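PDB 2QCK: flavin reductase domain protein, which probably binds FMN or a related flavin and catalyses its reduction, as an oxidoreductase of the flavin reductase-like family. Local coordinates for residues L78-A90 with T148-P160. Sequence-based numbering, arbitrary orientation.
Sequences LGLDNQELADRFA and TPLLYHSGAYSQP
Thr148 O accepts the backbone N-H of Leu80 at 3.0 Å, and Leu150 N in turn donates to Leu78 O. Together they bracket Gly79 and Pro149 in a single beta bridge, an instance of two chain segments being pinned at one short backbone pairing while side chains fill the space beyond it. Asn82 OD1 holds the bridged segment in place by taking the N-H of Gly79 at 2.8 Å.

Beyond the bridge, Leu150 turns its CG anti to the backbone N (chi1 -171°), and its two methyls part: CD2 packs on Ala86 CB at 3.7 Å and near Leu78 CD1, while CD1 meets Leu80 CD2. Leu80 also lays its methyls against Gln159 CB, crossing that side chain at about a right angle.

Tyr157 reaches toward helix 83-88. In one of its two modelled conformers, and so only tentatively, Gln83 is bent at chi2 (-77°) and brings NE2 to 3.1 Å from Tyr157 CD2, its amide plane 69° from the ring. Ala86 CB lies 3.6 Å from Tyr157 CE1. Replacing Tyr157 by an alanine is likely to open a gap beside Ala86 CB and take away the ring that the hairpin sets against helix 83-88.

The contact thus joins helix 83-88 and the turn leading into it to the hairpin of strands 151-153 and 156-162 and the segment entering it. Leu78 also packs on strand 22-31, which pairs with strand 151-153, while Ser158 and Gln159 pair antiparallel with a strand of the second subunit, extending the sheet across the dimer interface.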
ATOM      1  N   LEU A  78      11.323  -0.453  -7.082  1.00 36.71           N
ATOM      2  CA  LEU A  78      12.552   0.308  -6.952  1.00 35.67           C
ATOM      3  C   LEU A  78      13.429  -0.286  -5.869  1.00 37.16           C
ATOM      4  O   LEU A  78      12.946  -0.780  -4.850  1.00 35.17           O
ATOM      5  CB  LEU A  78      12.210   1.776  -6.604  1.00 33.34           C
ATOM      6  CG  LEU A  78      11.407   2.547  -7.651  1.00 38.17           C
ATOM      7  CD1 LEU A  78      11.437   4.044  -7.375  1.00 33.80           C
ATOM      8  CD2 LEU A  78      11.919   2.289  -9.067  1.00 34.55           C
ATOM      9  N   GLY A  79      14.734  -0.263  -6.101  1.00 38.03           N
ATOM     10  CA  GLY A  79      15.679  -0.505  -5.026  1.00 35.78           C
ATOM     11  C   GLY A  79      16.382   0.757  -4.574  1.00 36.43           C
ATOM     12  O   GLY A  79      16.142   1.841  -5.075  1.00 33.21           O
ATOM     13  N   LEU A  80      17.309   0.602  -3.645  1.00 39.17           N
ATOM     14  CA  LEU A  80      18.056   1.734  -3.124  1.00 38.01           C
ATOM     15  C   LEU A  80      18.833   2.479  -4.182  1.00 38.54           C
ATOM     16  O   LEU A  80      18.973   3.687  -4.089  1.00 38.68           O
ATOM     17  CB  LEU A  80      19.027   1.271  -2.052  1.00 39.15           C
ATOM     18  CG  LEU A  80      18.430   0.556  -0.869  1.00 38.93           C
ATOM     19  CD1 LEU A  80      19.443   0.566   0.265  1.00 42.08           C
ATOM     20  CD2 LEU A  80      17.138   1.190  -0.420  1.00 40.57           C
ATOM     21  N   ASP A  81      19.322   1.780  -5.203  1.00 38.16           N
ATOM     22  CA  ASP A  81      20.038   2.452  -6.280  1.00 36.43           C
ATOM     23  C   ASP A  81      19.091   3.258  -7.163  1.00 38.10           C
ATOM     24  O   ASP A  81      19.531   3.975  -8.046  1.00 35.93           O
ATOM     25  CB  ASP A  81      20.807   1.444  -7.134  1.00 39.26           C
ATOM     26  CG  ASP A  81      22.030   0.889  -6.419  1.00 43.05           C
ATOM     27  N   ASN A  82      17.787   3.153  -6.942  1.00 36.99           N
ATOM     28  CA  ASN A  82      16.823   3.899  -7.744  1.00 35.30           C
ATOM     29  C   ASN A  82      16.277   5.143  -6.996  1.00 34.05           C
ATOM     30  O   ASN A  82      15.260   5.680  -7.410  1.00 36.47           O
ATOM     31  CB  ASN A  82      15.642   3.020  -8.138  1.00 32.49           C
ATOM     32  CG  ASN A  82      16.021   1.782  -8.912  1.00 36.99           C
ATOM     33  OD1 ASN A  82      15.562   0.695  -8.600  1.00 31.47           O
ATOM     34  ND2 ASN A  82      16.813   1.942  -9.948  1.00 31.84           N
ATOM     35  N   GLN A  83      16.955   5.622  -5.945  1.00 35.45           N
ATOM     36  CA  GLN A  83      16.389   6.729  -5.196  0.50 35.39           C
ATOM     37  C   GLN A  83      16.306   7.985  -6.055  1.00 37.86           C
ATOM     38  O   GLN A  83      15.338   8.714  -5.951  1.00 39.77           O
ATOM     39  CB  GLN A  83      17.146   6.996  -3.910  0.50 35.35           C
ATOM     40  CG  GLN A  83      16.496   8.069  -3.082  0.50 28.75           C
ATOM     41  CD  GLN A  83      16.763   9.461  -3.631  0.50 34.42           C
ATOM     42  OE1 GLN A  83      17.776   9.701  -4.281  0.50 28.77           O
ATOM     43  NE2 GLN A  83      15.853  10.381  -3.367  0.50 29.71           N
ATOM     44  N   GLU A  84      17.268   8.195  -6.934  1.00 39.29           N
ATOM     45  CA  GLU A  84      17.293   9.393  -7.755  1.00 40.75           C
ATOM     46  C   GLU A  84      16.113   9.401  -8.731  1.00 38.60           C
ATOM     47  O   GLU A  84      15.545  10.447  -9.034  1.00 35.40           O
ATOM     48  CB  GLU A  84      18.648   9.503  -8.478  1.00 40.58           C
ATOM     49  CG  GLU A  84      18.707  10.614  -9.486  1.00 45.52           C
ATOM     50  CD  GLU A  84      20.114  10.951  -9.980  1.00 49.52           C
ATOM     51  OE1 GLU A  84      21.097  10.791  -9.209  1.00 66.96           O
ATOM     52  OE2 GLU A  84      20.213  11.435 -11.141  1.00 61.31           O
ATOM     53  N   LEU A  85      15.741   8.221  -9.197  1.00 36.73           N
ATOM     54  CA  LEU A  85      14.660   8.055 -10.132  1.00 37.28           C
ATOM     55  C   LEU A  85      13.333   8.282  -9.426  1.00 36.68           C
ATOM     56  O   LEU A  85      12.465   9.010  -9.961  1.00 37.27           O
ATOM     57  CB  LEU A  85      14.737   6.653 -10.723  1.00 40.00           C
ATOM     58  CG  LEU A  85      13.897   6.266 -11.919  1.00 34.25           C
ATOM     59  CD1 LEU A  85      14.397   6.911 -13.230  1.00 37.70           C
ATOM     60  CD2 LEU A  85      13.916   4.718 -11.928  1.00 38.70           C
ATOM     61  N   ALA A  86      13.204   7.723  -8.217  1.00 35.17           N
ATOM     62  CA  ALA A  86      12.071   8.029  -7.327  1.00 35.10           C
ATOM     63  C   ALA A  86      11.855   9.532  -7.128  1.00 33.50           C
ATOM     64  O   ALA A  86      10.746  10.014  -7.278  1.00 36.89           O
ATOM     65  CB  ALA A  86      12.177   7.320  -5.958  1.00 34.73           C
ATOM     66  N   ASP A  87      12.902  10.269  -6.803  1.00 33.84           N
ATOM     67  CA  ASP A  87      12.801  11.699  -6.598  1.00 32.04           C
ATOM     68  C   ASP A  87      12.427  12.465  -7.895  1.00 32.51           C
ATOM     69  O   ASP A  87      11.591  13.374  -7.862  1.00 31.61           O
ATOM     70  CB  ASP A  87      14.122  12.179  -6.020  1.00 32.94           C
ATOM     71  CG  ASP A  87      14.046  13.562  -5.435  1.00 36.59           C
ATOM     72  OD1 ASP A  87      13.348  13.764  -4.405  1.00 35.91           O
ATOM     73  OD2 ASP A  87      14.727  14.451  -5.971  1.00 35.88           O
ATOM     74  N   ARG A  88      13.083  12.103  -9.003  0.50 33.12           N
ATOM     75  CA  ARG A  88      12.731  12.554 -10.378  0.50 35.17           C
ATOM     76  C   ARG A  88      11.237  12.507 -10.637  0.50 34.16           C
ATOM     77  O   ARG A  88      10.644  13.452 -11.136  0.50 33.64           O
ATOM     78  CB  ARG A  88      13.368  11.637 -11.439  0.50 33.17           C
ATOM     79  CG  ARG A  88      14.485  12.226 -12.268  0.50 38.77           C
ATOM     80  CD  ARG A  88      15.134  11.111 -13.134  0.50 40.66           C
ATOM     81  NE  ARG A  88      16.575  11.278 -13.278  0.50 42.73           N
ATOM     82  CZ  ARG A  88      17.454  10.295 -13.447  0.50 43.15           C
ATOM     83  NH1 ARG A  88      17.087   9.025 -13.483  0.50 35.04           N
ATOM     84  NH2 ARG A  88      18.732  10.593 -13.559  0.50 45.21           N
ATOM     85  N   PHE A  89      10.657  11.354 -10.326  1.00 34.51           N
ATOM     86  CA  PHE A  89       9.279  11.042 -10.667  1.00 32.20           C
ATOM     87  C   PHE A  89       8.256  11.538  -9.638  1.00 36.84           C
ATOM     88  O   PHE A  89       7.038  11.300  -9.791  1.00 36.37           O
ATOM     89  CB  PHE A  89       9.194   9.541 -10.949  1.00 34.99           C
ATOM     90  CG  PHE A  89       9.515   9.206 -12.376  1.00 30.39           C
ATOM     91  CD1 PHE A  89      10.825   9.018 -12.802  1.00 33.11           C
ATOM     92  CD2 PHE A  89       8.507   9.168 -13.317  1.00 35.26           C
ATOM     93  CE1 PHE A  89      11.112   8.736 -14.105  1.00 33.42           C
ATOM     94  CE2 PHE A  89       8.798   8.910 -14.639  1.00 37.52           C
ATOM     95  CZ  PHE A  89      10.109   8.684 -15.035  1.00 37.82           C
ATOM     96  N   ALA A  90       8.754  12.236  -8.608  1.00 34.41           N
ATOM     97  CA  ALA A  90       7.910  12.851  -7.590  1.00 33.39           C
ATOM     98  C   ALA A  90       7.871  14.363  -7.746  1.00 34.40           C
ATOM     99  O   ALA A  90       7.017  15.002  -7.139  1.00 36.26           O
ATOM    100  CB  ALA A  90       8.387  12.448  -6.138  1.00 28.17           C
ATOM    101  N   THR A 148      18.028  -4.185  -2.480  1.00 40.59           N
ATOM    102  CA  THR A 148      17.250  -3.858  -1.292  1.00 38.95           C
ATOM    103  C   THR A 148      16.124  -2.902  -1.706  1.00 38.68           C
ATOM    104  O   THR A 148      16.369  -1.896  -2.384  1.00 37.34           O
ATOM    105  CB  THR A 148      18.202  -3.223  -0.255  1.00 40.41           C
ATOM    106  OG1 THR A 148      19.179  -4.203   0.118  1.00 40.95           O
ATOM    107  CG2 THR A 148      17.486  -2.698   0.983  1.00 36.33           C
ATOM    108  N   PRO A 149      14.886  -3.214  -1.332  1.00 38.71           N
ATOM    109  CA  PRO A 149      13.770  -2.324  -1.681  1.00 38.36           C
ATOM    110  C   PRO A 149      13.893  -0.915  -1.138  1.00 38.18           C
ATOM    111  O   PRO A 149      14.448  -0.703  -0.075  1.00 40.38           O
ATOM    112  CB  PRO A 149      12.555  -2.992  -1.046  1.00 36.83           C
ATOM    113  CG  PRO A 149      12.947  -4.393  -0.790  1.00 41.20           C
ATOM    114  CD  PRO A 149      14.431  -4.427  -0.620  1.00 38.51           C
ATOM    115  N   LEU A 150      13.375   0.041  -1.892  1.00 37.29           N
ATOM    116  CA  LEU A 150      13.277   1.429  -1.442  1.00 29.98           C
ATOM    117  C   LEU A 150      11.958   1.643  -0.701  1.00 34.05           C
ATOM    118  O   LEU A 150      10.865   1.239  -1.173  1.00 34.18           O
ATOM    119  CB  LEU A 150      13.375   2.372  -2.650  1.00 31.66           C
ATOM    120  CG  LEU A 150      13.506   3.892  -2.465  1.00 31.60           C
ATOM    121  CD1 LEU A 150      14.783   4.207  -1.712  1.00 26.85           C
ATOM    122  CD2 LEU A 150      13.470   4.570  -3.835  1.00 26.72           C
ATOM    123  N   LEU A 151      12.078   2.304   0.450  1.00 36.10           N
ATOM    124  CA  LEU A 151      10.944   2.660   1.282  1.00 37.68           C
ATOM    125  C   LEU A 151      10.848   4.156   1.392  1.00 34.79           C
ATOM    126  O   LEU A 151      11.815   4.881   1.123  1.00 35.45           O
ATOM    127  CB  LEU A 151      11.122   2.085   2.668  1.00 40.13           C
ATOM    128  CG  LEU A 151      11.752   0.694   2.743  1.00 38.93           C
ATOM    129  CD1 LEU A 151      12.176   0.446   4.187  1.00 52.58           C
ATOM    130  CD2 LEU A 151      10.780  -0.305   2.269  1.00 39.85           C
ATOM    131  N   TYR A 152       9.659   4.625   1.753  1.00 34.09           N
ATOM    132  CA  TYR A 152       9.463   6.045   2.028  1.00 34.38           C
ATOM    133  C   TYR A 152       8.641   6.169   3.286  1.00 36.37           C
ATOM    134  O   TYR A 152       7.642   5.484   3.458  1.00 36.74           O
ATOM    135  CB  TYR A 152       8.699   6.657   0.919  1.00 36.89           C
ATOM    136  CG  TYR A 152       8.649   8.145   0.947  1.00 29.03           C
ATOM    137  CD1 TYR A 152       9.740   8.885   0.582  1.00 44.60           C
ATOM    138  CD2 TYR A 152       7.490   8.834   1.341  1.00 34.80           C
ATOM    139  CE1 TYR A 152       9.701  10.234   0.575  1.00 33.26           C
ATOM    140  CE2 TYR A 152       7.458  10.229   1.343  1.00 33.51           C
ATOM    141  CZ  TYR A 152       8.571  10.901   0.961  1.00 43.34           C
ATOM    142  OH  TYR A 152       8.585  12.281   0.931  1.00 41.45           O
ATOM    143  N   HIS A 153       9.082   7.022   4.187  1.00 36.98           N
ATOM    144  CA  HIS A 153       8.472   7.111   5.483  1.00 38.92           C
ATOM    145  C   HIS A 153       8.720   8.520   5.995  1.00 40.38           C
ATOM    146  O   HIS A 153       9.847   9.041   5.886  1.00 37.96           O
ATOM    147  CB  HIS A 153       9.108   6.091   6.420  1.00 42.90           C
ATOM    148  CG  HIS A 153       8.965   6.435   7.858  1.00 47.52           C
ATOM    149  ND1 HIS A 153       7.761   6.829   8.411  1.00 62.17           N
ATOM    150  CD2 HIS A 153       9.875   6.486   8.856  1.00 53.32           C
ATOM    151  CE1 HIS A 153       7.931   7.096   9.696  1.00 56.32           C
ATOM    152  NE2 HIS A 153       9.204   6.892   9.991  1.00 58.82           N
ATOM    153  N   SER A 154       7.653   9.110   6.527  1.00 39.15           N
ATOM    154  CA  SER A 154       7.649  10.460   7.077  1.00 40.78           C
ATOM    155  C   SER A 154       8.577  11.390   6.298  1.00 38.54           C
ATOM    156  O   SER A 154       9.468  12.016   6.853  1.00 42.84           O
ATOM    157  CB  SER A 154       8.049  10.436   8.538  1.00 41.48           C
ATOM    158  OG  SER A 154       7.855  11.741   9.070  1.00 46.45           O
ATOM    159  N   GLY A 155       8.375  11.444   4.994  1.00 38.31           N
ATOM    160  CA  GLY A 155       9.106  12.358   4.140  1.00 36.78           C
ATOM    161  C   GLY A 155      10.529  11.990   3.808  1.00 38.07           C
ATOM    162  O   GLY A 155      11.212  12.809   3.234  1.00 35.83           O
ATOM    163  N   ALA A 156      10.989  10.764   4.085  1.00 36.65           N
ATOM    164  CA  ALA A 156      12.365  10.427   3.756  1.00 37.12           C
ATOM    165  C   ALA A 156      12.418   9.062   3.107  1.00 37.35           C
ATOM    166  O   ALA A 156      11.633   8.181   3.451  1.00 33.39           O
ATOM    167  CB  ALA A 156      13.259  10.444   5.026  1.00 35.39           C
ATOM    168  N   TYR A 157      13.335   8.911   2.154  1.00 37.56           N
ATOM    169  CA  TYR A 157      13.646   7.607   1.594  1.00 33.44           C
ATOM    170  C   TYR A 157      14.480   6.823   2.583  1.00 33.48           C
ATOM    171  O   TYR A 157      15.453   7.321   3.106  1.00 33.54           O
ATOM    172  CB  TYR A 157      14.366   7.749   0.256  1.00 32.98           C
ATOM    173  CG  TYR A 157      13.469   8.276  -0.848  1.00 28.73           C
ATOM    174  CD1 TYR A 157      12.459   7.485  -1.414  1.00 30.09           C
ATOM    175  CD2 TYR A 157      13.620   9.555  -1.325  1.00 39.30           C
ATOM    176  CE1 TYR A 157      11.617   8.008  -2.431  1.00 30.06           C
ATOM    177  CE2 TYR A 157      12.797  10.053  -2.325  1.00 33.79           C
ATOM    178  CZ  TYR A 157      11.807   9.288  -2.859  1.00 36.89           C
ATOM    179  OH  TYR A 157      11.001   9.825  -3.838  1.00 37.06           O
ATOM    180  N   SER A 158      14.098   5.567   2.804  1.00 34.41           N
ATOM    181  CA  SER A 158      14.687   4.696   3.789  1.00 34.56           C
ATOM    182  C   SER A 158      14.974   3.344   3.159  1.00 36.13           C
ATOM    183  O   SER A 158      14.540   3.049   2.037  1.00 36.65           O
ATOM    184  CB  SER A 158      13.718   4.475   4.951  1.00 37.29           C
ATOM    185  OG  SER A 158      13.606   5.648   5.749  1.00 49.97           O
ATOM    186  N   GLN A 159      15.714   2.533   3.895  1.00 32.87           N
ATOM    187  CA  GLN A 159      15.965   1.175   3.500  1.00 35.19           C
ATOM    188  C   GLN A 159      15.513   0.266   4.638  1.00 32.24           C
ATOM    189  O   GLN A 159      15.566   0.672   5.791  1.00 35.17           O
ATOM    190  CB  GLN A 159      17.428   0.995   3.225  1.00 33.57           C
ATOM    191  CG  GLN A 159      18.287   0.965   4.468  1.00 39.53           C
ATOM    192  CD  GLN A 159      19.715   0.699   4.126  1.00 44.97           C
ATOM    193  OE1 GLN A 159      20.047  -0.379   3.621  1.00 47.63           O
ATOM    194  NE2 GLN A 159      20.579   1.679   4.392  1.00 35.29           N
ATOM    195  N   PRO A 160      15.038  -0.926   4.304  1.00 36.84           N
ATOM    196  CA  PRO A 160      14.588  -1.823   5.346  1.00 37.41           C
ATOM    197  C   PRO A 160      15.770  -2.607   5.915  1.00 41.39           C
ATOM    198  O   PRO A 160      16.627  -3.075   5.170  1.00 40.04           O
ATOM    199  CB  PRO A 160      13.596  -2.720   4.627  1.00 39.69           C
ATOM    200  CG  PRO A 160      14.075  -2.802   3.249  1.00 40.70           C
ATOM    201  CD  PRO A 160      14.861  -1.518   2.964  1.00 35.76           C
TER